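Ornithine carbamoyltransferase (Giardia intestinalis, PDB 3GRF) probably catalyses carbamoyl transfer between carbamoyl phosphate and ornithine, with citrulline and phosphate on the other side of the reaction, in the arginine degradation pathway. Local coordinates at residues A[141-146]-A[307-312]; A[147-152]-A[276-281]; A[136-141]-A[175-180]; A[22-27]-A[318-323]; A[125-128]-A[134-137]. All blocks are in the same frame, centred on the assembly; numbering follows the deposited sequence.

Contact 1 (A[141-146]-A[307-312])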
# COMPACT_ATOMS: atom_id res chain seq x y z
N ASP A 141 -2.61 23.61 10.46
CA ASP A 141 -2.49 24.53 11.60
C ASP A 141 -3.38 25.77 11.53
O ASP A 141 -4.11 26.07 12.47
CB ASP A 141 -1.04 24.93 11.71
CG ASP A 141 -0.15 23.74 12.03
OD1 ASP A 141 1.09 23.80 11.82
OD2 ASP A 141 -0.70 22.74 12.50
N PHE A 142 -3.39 26.46 10.40
CA PHE A 142 -4.28 27.62 10.32
C PHE A 142 -5.75 27.24 10.33
O PHE A 142 -6.57 27.92 10.93
CB PHE A 142 -3.89 28.51 9.14
CG PHE A 142 -2.53 29.08 9.29
CD1 PHE A 142 -1.47 28.58 8.52
CD2 PHE A 142 -2.28 30.07 10.24
CE1 PHE A 142 -0.22 29.10 8.66
CE2 PHE A 142 -0.98 30.61 10.38
CZ PHE A 142 0.03 30.10 9.58
N MET A 143 -6.07 26.11 9.72
CA MET A 143 -7.39 25.51 9.91
C MET A 143 -7.74 25.24 11.39
O MET A 143 -8.86 25.51 11.83
CB MET A 143 -7.49 24.25 9.10
CG MET A 143 -8.83 23.47 9.30
SD MET A 143 -8.60 21.64 9.17
CE MET A 143 -10.24 21.14 9.64
N THR A 144 -6.80 24.70 12.15
CA THR A 144 -6.97 24.41 13.57
C THR A 144 -7.16 25.71 14.34
O THR A 144 -8.01 25.79 15.23
CB THR A 144 -5.73 23.63 14.14
OG1 THR A 144 -5.58 22.38 13.43
CG2 THR A 144 -5.87 23.39 15.66
N ILE A 145 -6.35 26.73 14.01
CA ILE A 145 -6.49 28.04 14.65
C ILE A 145 -7.92 28.59 14.35
O ILE A 145 -8.63 28.97 15.27
CB ILE A 145 -5.37 29.02 14.21
CG1 ILE A 145 -4.03 28.62 14.86
CG2 ILE A 145 -5.68 30.51 14.56
CD1 ILE A 145 -2.77 29.18 14.12
N LYS A 146 -8.36 28.58 13.09
CA LYS A 146 -9.72 29.11 12.81
C LYS A 146 -10.83 28.35 13.50
O LYS A 146 -11.82 28.95 13.96
CB LYS A 146 -10.04 29.15 11.30
CG LYS A 146 -11.57 29.45 11.05
CD LYS A 146 -11.79 29.92 9.62
CE LYS A 146 -13.20 30.45 9.42
NZ LYS A 146 -13.32 30.71 7.96
N ALA A 307 -3.27 17.45 15.01
CA ALA A 307 -2.62 16.40 14.22
C ALA A 307 -3.66 15.63 13.42
O ALA A 307 -3.41 15.26 12.29
CB ALA A 307 -1.85 15.43 15.11
N GLY A 308 -4.83 15.42 13.99
CA GLY A 308 -5.94 14.84 13.27
C GLY A 308 -6.40 15.67 12.09
O GLY A 308 -6.93 15.12 11.10
N ASN A 309 -6.22 16.99 12.22
CA ASN A 309 -6.60 17.96 11.17
C ASN A 309 -5.68 17.90 9.94
O ASN A 309 -5.98 18.45 8.89
CB ASN A 309 -6.63 19.40 11.73
CG ASN A 309 -7.90 19.69 12.53
OD1 ASN A 309 -8.95 19.09 12.29
ND2 ASN A 309 -7.81 20.62 13.46
N ARG A 310 -4.56 17.17 10.05
CA ARG A 310 -3.75 16.82 8.89
C ARG A 310 -4.61 16.15 7.85
O ARG A 310 -4.44 16.39 6.65
CB ARG A 310 -2.56 15.91 9.25
CG ARG A 310 -1.41 16.62 10.02
CD ARG A 310 -0.84 17.81 9.20
NE ARG A 310 -0.16 17.28 8.01
CZ ARG A 310 1.05 16.70 7.99
NH1 ARG A 310 1.81 16.65 9.08
NH2 ARG A 310 1.53 16.20 6.86
N LEU A 311 -5.57 15.35 8.31
CA LEU A 311 -6.46 14.58 7.43
C LEU A 311 -7.29 15.53 6.57
O LEU A 311 -7.25 15.49 5.36
CB LEU A 311 -7.35 13.58 8.23
CG LEU A 311 -8.55 12.97 7.43
CD1 LEU A 311 -8.11 12.20 6.17
CD2 LEU A 311 -9.52 12.19 8.25
N HIS A 312 -8.10 16.34 7.23
CA HIS A 312 -9.02 17.21 6.51
C HIS A 312 -8.32 18.29 5.69
O HIS A 312 -8.75 18.66 4.61
CB HIS A 312 -9.96 17.84 7.54
CG HIS A 312 -10.49 16.87 8.55
ND1 HIS A 312 -11.31 15.82 8.20
CD2 HIS A 312 -10.26 16.74 9.87
CE1 HIS A 312 -11.60 15.12 9.28
NE2 HIS A 312 -10.98 15.67 10.31
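Thr144 and Asn309 form the polar part of this helix crossing. Asn309 ND2 gives a hydrogen to Thr144 OG1 over 2.8 Å with an N-H...O angle of 158°, and the hydroxyl oxygen lies close to the amide plane. Thr144 OG1 also bonds to Cys140 O, one turn back on its own helix. Glu147 OE1 takes a second bond from ND2 while Lys32 NZ binds OD1, so both polar atoms of this buried amide are satisfied and its rotation is fixed.

The apolar part belongs to Met143. Its CG stands opposite the backbone N (chi1 176°), which sends the thioether out over the Asn309 side chain. There SD lies 3.9 Å from Asn309 CB and CE 3.6 Å from Asn309 OD1. The same methyl goes on to His312, 3.9 Å from its CB, and meets the imidazole obliquely; Leu311 CG lies over the rim of one face of that ring.

The helix axes cross at 108° and come within 9.2 Å, with the CA atoms of Thr144 and Asn309 6.9 Å apart. Long helices running between the two domains are a hallmark of transcarbamoylases, and helices 135-151 and 303-322 meet here in that interdomain region. The second is kinked at Arg310 and Leu311.

Around the crossing, helix 18-33 supports Met143 through Ala28, strand 278-281 reaches Thr144 through Met280, helix 56-69 packs on Leu311, and Met100 of a second subunit covers Arg310 and Leu311.

Contact 2 (A[147-152]-A[276-281])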
# COMPACT_ATOMS: atom_id res chain seq x y z
N GLU A 147 -10.71 27.04 13.48
CA GLU A 147 -11.61 26.11 14.15
C GLU A 147 -11.73 26.36 15.63
O GLU A 147 -12.81 26.52 16.15
CB GLU A 147 -11.08 24.69 13.97
CG GLU A 147 -12.09 23.64 14.32
CD GLU A 147 -11.54 22.25 14.12
OE1 GLU A 147 -10.38 22.01 14.49
OE2 GLU A 147 -12.28 21.39 13.62
N LYS A 148 -10.60 26.35 16.32
CA LYS A 148 -10.59 26.59 17.76
C LYS A 148 -11.20 27.94 18.17
O LYS A 148 -12.11 27.97 18.98
CB LYS A 148 -9.17 26.45 18.34
CG LYS A 148 -8.66 25.05 18.25
CD LYS A 148 -9.54 24.09 19.08
CE LYS A 148 -9.45 22.65 18.54
NZ LYS A 148 -10.33 21.70 19.28
N PHE A 149 -10.69 29.03 17.59
CA PHE A 149 -11.15 30.37 17.95
C PHE A 149 -12.60 30.64 17.57
O PHE A 149 -13.30 31.32 18.29
CB PHE A 149 -10.19 31.41 17.41
CG PHE A 149 -8.90 31.47 18.19
CD1 PHE A 149 -7.71 31.07 17.61
CD2 PHE A 149 -8.89 31.90 19.51
CE1 PHE A 149 -6.50 31.13 18.34
CE2 PHE A 149 -7.70 31.96 20.25
CZ PHE A 149 -6.49 31.58 19.66
N THR A 150 -13.06 30.07 16.46
CA THR A 150 -14.46 30.21 16.03
C THR A 150 -15.44 29.58 17.02
O THR A 150 -16.54 30.11 17.23
CB THR A 150 -14.68 29.63 14.62
OG1 THR A 150 -14.05 30.48 13.66
CG2 THR A 150 -16.15 29.52 14.27
N ALA A 151 -15.05 28.46 17.62
CA ALA A 151 -15.95 27.74 18.54
C ALA A 151 -16.06 28.43 19.90
O ALA A 151 -17.12 28.43 20.54
CB ALA A 151 -15.49 26.29 18.68
N ALA A 152 -14.94 29.02 20.32
CA ALA A 152 -14.85 29.95 21.45
C ALA A 152 -15.43 31.36 21.20
O ALA A 152 -15.41 32.18 22.12
CB ALA A 152 -13.38 30.08 21.86
N ARG A 276 -7.34 33.71 26.17
CA ARG A 276 -7.87 32.81 25.11
C ARG A 276 -6.78 31.91 24.46
O ARG A 276 -7.09 31.06 23.63
CB ARG A 276 -8.56 33.65 24.03
CG ARG A 276 -7.59 34.22 23.00
CD ARG A 276 -7.82 35.67 22.62
NE ARG A 276 -8.81 35.83 21.58
CZ ARG A 276 -8.75 36.69 20.55
NH1 ARG A 276 -7.71 37.50 20.34
NH2 ARG A 276 -9.75 36.72 19.70
N SER A 277 -5.50 32.10 24.80
CA SER A 277 -4.42 31.48 24.03
C SER A 277 -4.58 29.99 23.87
O SER A 277 -5.29 29.31 24.64
CB SER A 277 -3.04 31.82 24.60
OG SER A 277 -2.91 31.35 25.93
N ILE A 278 -3.96 29.46 22.82
CA ILE A 278 -3.90 28.03 22.66
C ILE A 278 -2.43 27.69 22.43
O ILE A 278 -1.66 28.56 22.06
CB ILE A 278 -4.83 27.49 21.54
CG1 ILE A 278 -4.38 27.94 20.16
CG2 ILE A 278 -6.33 27.88 21.80
CD1 ILE A 278 -5.25 27.37 19.02
N PHE A 279 -2.07 26.44 22.66
CA PHE A 279 -0.70 25.95 22.44
C PHE A 279 -0.73 24.87 21.30
O PHE A 279 -1.62 23.99 21.28
CB PHE A 279 -0.14 25.36 23.75
CG PHE A 279 1.09 24.59 23.53
CD1 PHE A 279 2.32 25.27 23.41
CD2 PHE A 279 1.03 23.21 23.35
CE1 PHE A 279 3.49 24.54 23.11
CE2 PHE A 279 2.21 22.46 23.06
CZ PHE A 279 3.42 23.13 22.93
N MET A 280 0.21 24.97 20.35
CA MET A 280 0.31 24.09 19.19
C MET A 280 1.73 23.54 19.06
O MET A 280 2.67 24.20 19.48
CB MET A 280 0.00 24.91 17.95
CG MET A 280 -1.41 25.42 17.96
SD MET A 280 -1.92 26.26 16.44
CE MET A 280 -2.28 24.91 15.31
N ASN A 281 1.88 22.34 18.49
CA ASN A 281 3.19 21.70 18.16
C ASN A 281 2.84 20.67 17.08
O ASN A 281 1.96 19.78 17.28
CB ASN A 281 3.78 21.03 19.45
CG ASN A 281 5.13 20.30 19.24
OD1 ASN A 281 5.91 20.16 20.17
ND2 ASN A 281 5.40 19.83 18.04
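The last turns of helix 135-151 pass beside the start of strand 278-281 and the loop leading into it, with the CA atoms of Phe149 and Arg276 8.2 Å apart and those of Lys148 and Ile278 8.4 Å apart. Phe149 carries most of the contact. Its CE2 meets Arg276, lying 3.6 Å from both the carbonyl O and the side-chain CG of that residue; the guanidinium beyond is turned 65° from the ring plane. Phe149 CE1 meets Ile278, whose CD1 is 4.0 Å away. Both approaches to the ring are oblique.

Ile278 holds CG1 between its backbone N and carbonyl carbon (chi1 67°), and CD1 ends in the angle between the phenyl ring and Lys148, 4.1 Å from Lys148 CB. The strand is an outer member of the parallel sheet in the Rossmann-like Asp/Orn binding domain, and backbone bonds of Ile278 to Asp236 and Val238 join it to strand 237-240. Phe149 therefore rests against the margin of that sheet, touching Val237 as well as Ile162.

The charged ends find partners outside this apolar patch. Lys148 crosses Ile278 at about a right angle with its aliphatic part, then bends at chi2 to bring NZ to a salt bridge with Asp305. Arg276 lays its CG against the ring while NE pairs with Glu154 and NH1 with Asp236.

Contact 3 (A[136-141]-A[175-180])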
# COMPACT_ATOMS: atom_id res chain seq x y z
N LEU A 136 1.39 21.28 3.80
CA LEU A 136 0.30 20.41 4.27
C LEU A 136 0.00 20.62 5.75
O LEU A 136 -1.15 20.60 6.20
CB LEU A 136 0.65 18.93 4.02
CG LEU A 136 0.68 18.45 2.57
CD1 LEU A 136 1.32 17.02 2.49
CD2 LEU A 136 -0.70 18.46 2.02
N GLN A 137 1.07 20.80 6.51
CA GLN A 137 0.99 21.17 7.92
C GLN A 137 0.43 22.58 8.01
O GLN A 137 -0.32 22.87 8.93
CB GLN A 137 2.42 21.17 8.55
CG GLN A 137 2.48 21.31 10.11
CD GLN A 137 1.80 20.16 10.86
OE1 GLN A 137 2.21 19.05 10.74
NE2 GLN A 137 0.70 20.44 11.56
N MET A 138 0.78 23.47 7.07
CA MET A 138 0.35 24.87 7.21
C MET A 138 -1.15 24.94 7.07
O MET A 138 -1.80 25.53 7.92
CB MET A 138 1.04 25.85 6.23
CG MET A 138 2.52 26.04 6.48
SD MET A 138 2.99 26.51 8.17
CE MET A 138 3.19 24.93 8.94
N VAL A 139 -1.72 24.30 6.06
CA VAL A 139 -3.19 24.29 5.94
C VAL A 139 -3.85 23.67 7.19
O VAL A 139 -4.94 24.08 7.61
CB VAL A 139 -3.68 23.51 4.72
CG1 VAL A 139 -5.23 23.67 4.55
CG2 VAL A 139 -2.94 23.94 3.49
N CYS A 140 -3.16 22.70 7.81
CA CYS A 140 -3.61 22.01 9.01
C CYS A 140 -3.72 22.96 10.17
O CYS A 140 -4.76 23.09 10.79
CB CYS A 140 -2.60 20.93 9.40
SG CYS A 140 -3.18 20.03 10.86
N ASP A 141 -2.61 23.61 10.46
CA ASP A 141 -2.49 24.53 11.60
C ASP A 141 -3.38 25.77 11.53
O ASP A 141 -4.11 26.07 12.47
CB ASP A 141 -1.04 24.93 11.71
CG ASP A 141 -0.15 23.74 12.03
OD1 ASP A 141 1.09 23.80 11.82
OD2 ASP A 141 -0.70 22.74 12.50
N THR A 175 9.04 26.78 10.80
CA THR A 175 9.01 28.21 11.14
C THR A 175 8.91 29.07 9.88
O THR A 175 8.06 29.95 9.84
CB THR A 175 10.26 28.63 11.93
OG1 THR A 175 10.54 27.62 12.91
CG2 THR A 175 10.08 29.98 12.61
N TYR A 176 9.73 28.78 8.87
CA TYR A 176 9.62 29.41 7.54
C TYR A 176 8.22 29.39 7.01
O TYR A 176 7.68 30.42 6.61
CB TYR A 176 10.53 28.73 6.52
CG TYR A 176 12.01 28.84 6.87
CD1 TYR A 176 12.96 28.15 6.13
CD2 TYR A 176 12.44 29.60 7.98
CE1 TYR A 176 14.34 28.22 6.46
CE2 TYR A 176 13.84 29.69 8.32
CZ TYR A 176 14.76 29.01 7.55
OH TYR A 176 16.11 29.09 7.88
N ASP A 177 7.61 28.23 6.99
CA ASP A 177 6.28 28.14 6.38
C ASP A 177 5.18 28.77 7.26
O ASP A 177 4.18 29.26 6.73
CB ASP A 177 5.97 26.67 5.99
CG ASP A 177 5.62 26.49 4.52
OD1 ASP A 177 5.69 27.43 3.70
OD2 ASP A 177 5.24 25.37 4.17
N LEU A 178 5.35 28.80 8.61
CA LEU A 178 4.38 29.48 9.54
C LEU A 178 4.47 31.00 9.29
O LEU A 178 3.44 31.66 9.21
CB LEU A 178 4.73 29.17 11.02
CG LEU A 178 3.79 28.31 11.90
CD1 LEU A 178 2.58 27.79 11.11
CD2 LEU A 178 4.56 27.13 12.50
N MET A 179 5.69 31.52 9.20
CA MET A 179 5.89 32.93 8.89
C MET A 179 5.18 33.30 7.59
O MET A 179 4.48 34.32 7.53
CB MET A 179 7.37 33.25 8.77
CG MET A 179 8.17 33.12 10.11
SD MET A 179 9.96 33.01 9.80
CE MET A 179 10.30 34.61 9.07
N ARG A 180 5.36 32.47 6.55
CA ARG A 180 4.65 32.69 5.27
C ARG A 180 3.12 32.64 5.42
O ARG A 180 2.42 33.44 4.79
CB ARG A 180 5.09 31.69 4.18
CG ARG A 180 6.57 31.79 3.68
CD ARG A 180 6.95 30.54 2.87
NE ARG A 180 8.43 30.35 2.73
CZ ARG A 180 9.08 29.21 2.98
NH1 ARG A 180 8.44 28.14 3.41
NH2 ARG A 180 10.41 29.13 2.82
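Met138 of helix 135-151 lies across Asp177 and Leu178 of helix 173-185, a helix packing that joins the carbamoyl-phosphate binding part of the chain to the Rossmann-like Asp/Orn binding part. The axes are 9.8 Å apart at closest and cross at -51°, and the CA atoms of Met138 and Leu178 are 6.6 Å from each other.

Met138 is folded rather than extended, bent at both chi2 and chi3, so that its middle faces the other helix. Its side chain crosses that of Asp177 obliquely, with CG 3.5 Å from Asp177 CB, and SD settles over the backbone, 3.3 Å from Asp177 C. Leu178 comes in at about a right angle to the thioether: CD1 is modelled 3.2 Å from SD, very short for such a pair, and with the leucine torsions far from staggered its exact placement is doubtful. The same doubt attaches to the approach of Met138 CE to this methyl.

Carboxylates flank the methionine and are held mostly by partners of their own. Asp141 OD1, near the Leu178 branch, bonds to Tyr239 OH; its OD2 takes the NE2 hydrogen of Gln137 at 2.9 Å, from the syn side but 32° out of the carboxylate plane. Glu306 brings a second carboxylate close to Asp141 OD2. Asp177 OD2 receives the backbone N-H of His134, at the start of helix 135-151. Asp177 OD1 is met by Arg180 NH1 at 2.9 Å, in the guanidinium plane but from above the carboxylate, 60° out of its plane.

Contact 4 (A[22-27]-A[318-323])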
# COMPACT_ATOMS: atom_id res chain seq x y z
N ALA A 22 -7.15 30.86 2.31
CA ALA A 22 -8.40 30.99 3.07
C ALA A 22 -9.52 30.11 2.55
O ALA A 22 -10.34 29.64 3.33
CB ALA A 22 -8.84 32.45 3.09
N TYR A 23 -9.58 29.91 1.23
CA TYR A 23 -10.47 28.94 0.62
C TYR A 23 -10.13 27.50 1.06
O TYR A 23 -11.00 26.72 1.40
CB TYR A 23 -10.42 29.06 -0.91
CG TYR A 23 -11.14 27.94 -1.62
CD1 TYR A 23 -12.50 28.01 -1.89
CD2 TYR A 23 -10.45 26.82 -2.01
CE1 TYR A 23 -13.15 26.95 -2.54
CE2 TYR A 23 -11.08 25.79 -2.66
CZ TYR A 23 -12.42 25.85 -2.90
OH TYR A 23 -12.99 24.80 -3.55
N LEU A 24 -8.85 27.16 1.10
CA LEU A 24 -8.44 25.79 1.47
C LEU A 24 -8.82 25.47 2.90
O LEU A 24 -9.29 24.36 3.18
CB LEU A 24 -6.95 25.61 1.25
CG LEU A 24 -6.55 24.64 0.13
CD1 LEU A 24 -7.67 24.37 -0.85
CD2 LEU A 24 -5.36 25.18 -0.55
N ILE A 25 -8.67 26.48 3.77
CA ILE A 25 -9.03 26.41 5.21
C ILE A 25 -10.52 26.13 5.34
O ILE A 25 -10.90 25.16 5.94
CB ILE A 25 -8.60 27.69 6.01
CG1 ILE A 25 -7.08 27.68 6.26
CG2 ILE A 25 -9.31 27.78 7.33
CD1 ILE A 25 -6.42 29.05 6.33
N ASP A 26 -11.35 26.95 4.73
CA ASP A 26 -12.79 26.73 4.75
C ASP A 26 -13.25 25.42 4.10
O ASP A 26 -14.26 24.83 4.49
CB ASP A 26 -13.49 27.90 4.06
CG ASP A 26 -13.31 29.19 4.80
OD1 ASP A 26 -13.20 29.16 6.05
OD2 ASP A 26 -13.28 30.23 4.12
N ARG A 27 -12.53 24.99 3.06
CA ARG A 27 -12.88 23.72 2.41
C ARG A 27 -12.54 22.56 3.39
O ARG A 27 -13.34 21.66 3.64
CB ARG A 27 -12.13 23.62 1.09
CG ARG A 27 -12.45 22.42 0.27
CD ARG A 27 -13.17 22.88 -0.94
NE ARG A 27 -13.39 21.80 -1.88
CZ ARG A 27 -14.47 21.70 -2.63
NH1 ARG A 27 -15.45 22.59 -2.52
NH2 ARG A 27 -14.59 20.69 -3.46
N LEU A 318 -5.38 18.24 -1.77
CA LEU A 318 -5.44 17.26 -2.87
C LEU A 318 -6.61 17.60 -3.78
O LEU A 318 -6.46 17.70 -4.95
CB LEU A 318 -5.55 15.83 -2.31
CG LEU A 318 -4.27 15.39 -1.53
CD1 LEU A 318 -4.42 14.12 -0.71
CD2 LEU A 318 -3.07 15.24 -2.49
N ASP A 319 -7.78 17.80 -3.21
CA ASP A 319 -8.95 18.13 -4.01
C ASP A 319 -8.71 19.32 -4.91
O ASP A 319 -8.94 19.26 -6.12
CB ASP A 319 -10.14 18.43 -3.10
CG ASP A 319 -11.40 18.69 -3.89
OD1 ASP A 319 -11.92 17.71 -4.46
OD2 ASP A 319 -11.83 19.87 -3.98
N PHE A 320 -8.24 20.39 -4.31
CA PHE A 320 -7.93 21.61 -5.01
C PHE A 320 -6.91 21.41 -6.11
O PHE A 320 -7.08 21.93 -7.18
CB PHE A 320 -7.41 22.62 -4.00
CG PHE A 320 -7.24 24.01 -4.54
CD1 PHE A 320 -8.34 24.75 -4.92
CD2 PHE A 320 -5.99 24.59 -4.58
CE1 PHE A 320 -8.18 26.05 -5.35
CE2 PHE A 320 -5.83 25.88 -5.02
CZ PHE A 320 -6.93 26.61 -5.40
N PHE A 321 -5.81 20.70 -5.85
CA PHE A 321 -4.80 20.58 -6.93
C PHE A 321 -5.22 19.60 -8.00
O PHE A 321 -4.81 19.73 -9.16
CB PHE A 321 -3.38 20.28 -6.37
CG PHE A 321 -2.68 21.54 -5.88
CD1 PHE A 321 -1.83 22.25 -6.72
CD2 PHE A 321 -2.94 22.05 -4.62
CE1 PHE A 321 -1.21 23.42 -6.28
CE2 PHE A 321 -2.34 23.24 -4.19
CZ PHE A 321 -1.49 23.93 -5.03
N LEU A 322 -6.08 18.66 -7.62
CA LEU A 322 -6.69 17.70 -8.52
C LEU A 322 -7.56 18.44 -9.59
O LEU A 322 -7.63 18.01 -10.75
CB LEU A 322 -7.57 16.71 -7.74
CG LEU A 322 -7.21 15.21 -7.80
CD1 LEU A 322 -5.78 15.02 -8.31
CD2 LEU A 322 -7.39 14.57 -6.43
N HIS A 323 -8.22 19.54 -9.19
CA HIS A 323 -9.03 20.44 -10.03
C HIS A 323 -8.18 21.75 -10.21
O HIS A 323 -7.28 21.79 -11.05
CB HIS A 323 -10.46 20.55 -9.45
CG HIS A 323 -11.16 19.16 -9.04
ND1 HIS A 323 -10.69 18.35 -8.03
CD2 HIS A 323 -12.26 18.53 -9.55
CE1 HIS A 323 -11.45 17.28 -7.93
NE2 HIS A 323 -12.42 17.36 -8.83
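Leu24 and Tyr23 close on Phe320 to make the tight part of this contact. The Leu24 side chain crosses that of Phe320 at about a right angle, its CD1 3.6 Å from Phe320 CB. Tyr23 meets the ring obliquely, CE2 lying 3.7 Å from Phe320 CD1, with the ring centroids 5.7 Å apart and the planes at 45°. Phe320 CG stands opposite its backbone N (chi1 -171°), which delivers the ring into the angle between the two.

Where the apolar packing ends, charge takes over: partly exposed Arg27 reaches buried Asp319. Arg27 NH2 forms a salt bridge with Asp319 OD2 at 2.9 Å, reaching it from above the carboxylate plane; the added bond from Arg27 NE to OD2, 3.3 Å, is weak. Arg41 takes Asp319 OD1, so two arginines share one carboxylate. The exposed end is His323, which turns back so that its ND1 bonds to Asp319 O at 2.7 Å.

The axes, 11.1 Å apart at closest, cross at 126°. This pairing of the first helix, 18-33, with the last, 303-322, fits the transcarbamoylase fold, in which the C-terminal helix returns to pack on the carbamoyl-phosphate domain.

Contact 5 (A[125-128]-A[134-137])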
# COMPACT_ATOMS: atom_id res chain seq x y z
N CYS A 125 2.71 18.70 -7.99
CA CYS A 125 3.55 18.11 -6.92
C CYS A 125 3.54 18.98 -5.63
O CYS A 125 3.56 20.23 -5.65
CB CYS A 125 4.99 17.81 -7.36
SG CYS A 125 5.21 16.87 -8.87
N ILE A 126 3.46 18.30 -4.50
CA ILE A 126 3.22 18.91 -3.22
C ILE A 126 4.37 18.44 -2.35
O ILE A 126 4.66 17.27 -2.34
CB ILE A 126 1.88 18.47 -2.62
CG1 ILE A 126 0.73 19.04 -3.47
CG2 ILE A 126 1.75 18.96 -1.17
CD1 ILE A 126 -0.55 18.23 -3.39
N ASN A 127 5.04 19.38 -1.70
CA ASN A 127 6.11 19.08 -0.77
C ASN A 127 5.46 18.61 0.55
O ASN A 127 4.74 19.37 1.21
CB ASN A 127 6.96 20.35 -0.61
CG ASN A 127 7.87 20.31 0.59
OD1 ASN A 127 8.32 19.26 1.00
ND2 ASN A 127 8.20 21.47 1.12
N ALA A 128 5.71 17.36 0.91
CA ALA A 128 5.14 16.74 2.12
C ALA A 128 6.12 16.87 3.28
O ALA A 128 5.93 16.29 4.34
CB ALA A 128 4.80 15.26 1.84
N HIS A 134 6.56 23.13 4.67
CA HIS A 134 5.66 22.04 5.06
C HIS A 134 4.21 22.50 4.95
O HIS A 134 3.52 22.62 5.96
CB HIS A 134 5.95 21.56 6.51
CG HIS A 134 5.38 20.21 6.82
ND1 HIS A 134 5.44 19.62 8.07
CD2 HIS A 134 4.68 19.35 6.03
CE1 HIS A 134 4.83 18.45 8.03
NE2 HIS A 134 4.37 18.26 6.81
N PRO A 135 3.76 22.74 3.71
CA PRO A 135 2.50 23.42 3.41
C PRO A 135 1.27 22.62 3.78
O PRO A 135 0.22 23.22 4.04
CB PRO A 135 2.57 23.67 1.89
CG PRO A 135 3.60 22.67 1.35
CD PRO A 135 4.52 22.36 2.50
N LEU A 136 1.39 21.28 3.80
CA LEU A 136 0.30 20.41 4.27
C LEU A 136 0.00 20.62 5.75
O LEU A 136 -1.15 20.60 6.20
CB LEU A 136 0.65 18.93 4.02
CG LEU A 136 0.68 18.45 2.57
CD1 LEU A 136 1.32 17.02 2.49
CD2 LEU A 136 -0.70 18.46 2.02
N GLN A 137 1.07 20.80 6.51
CA GLN A 137 0.99 21.17 7.92
C GLN A 137 0.43 22.58 8.01
O GLN A 137 -0.32 22.87 8.93
CB GLN A 137 2.42 21.17 8.55
CG GLN A 137 2.48 21.31 10.11
CD GLN A 137 1.80 20.16 10.86
OE1 GLN A 137 2.21 19.05 10.74
NE2 GLN A 137 0.70 20.44 11.56
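The His134 ring meets the backbone carbonyl of Ala128 obliquely, while Gln137 CB lies over the centre of one ring face, 3.4 Å above it. The second flat group is the amide of Asn127, whose side chain crosses that of Pro135 at about a right angle, ND2 4.0 Å from Pro135 CD. Its OD1 bonds to Leu129 N, making an Asx turn, and ND2 to Leu11 O, so the amide is held from both ends at the close of the strand.

Pro135 also packs on the backbone: its CD lies 3.3 Å from Asn127 O and its CG 3.5 Å from the same oxygen. Leu136 supplies the apolar contact, spanning two residues of the other segment. Its CG is 3.9 Å from Ile126 CG2, the two side chains crossing at about a right angle, and its CD1 reaches Ala128, 3.8 Å from CA.

His134 occupies the N-cap, and Pro135, which lacks an N-H, fills the first helical position. The run His134 to Gln137 matches the His-Pro-x-Gln signature of the family, which in relatives lies at the carbamoyl-phosphate site.

The contact thus joins a strand to the helix that follows it. Strand 125-127 is the last strand of the parallel sheet, beside 103-107, with Leu10 bonded to its other edge; Ile126 extends to Val317 and Leu318 of helix 303-322, and His134 to Asn173 and Val174 at the start of helix 173-185.

Helix 135-151 takes part in contacts 1, 2, 3 and 5, and helix 303-322 in contacts 1 and 4. Contact 3, its centre about 3 Å from that of the chain, and contact 5, about 8 Å, are deepest; contact 1 is likewise buried. Contact 4, centred about 14 Å out, is mainly buried but includes partly exposed Tyr23 and Arg27; contact 2, about 16 Å out, is more open. Sulfur and methyl packing dominates contact 3, proline, leucine and backbone contact 5, and a buried amide–hydroxyl bond contact 1. Contact 4 alone carries a salt bridge between its segments. Met280 packs against Thr144, linking contacts 2 and 1; Phe142 meets Ile25, linking contacts 1 and 4.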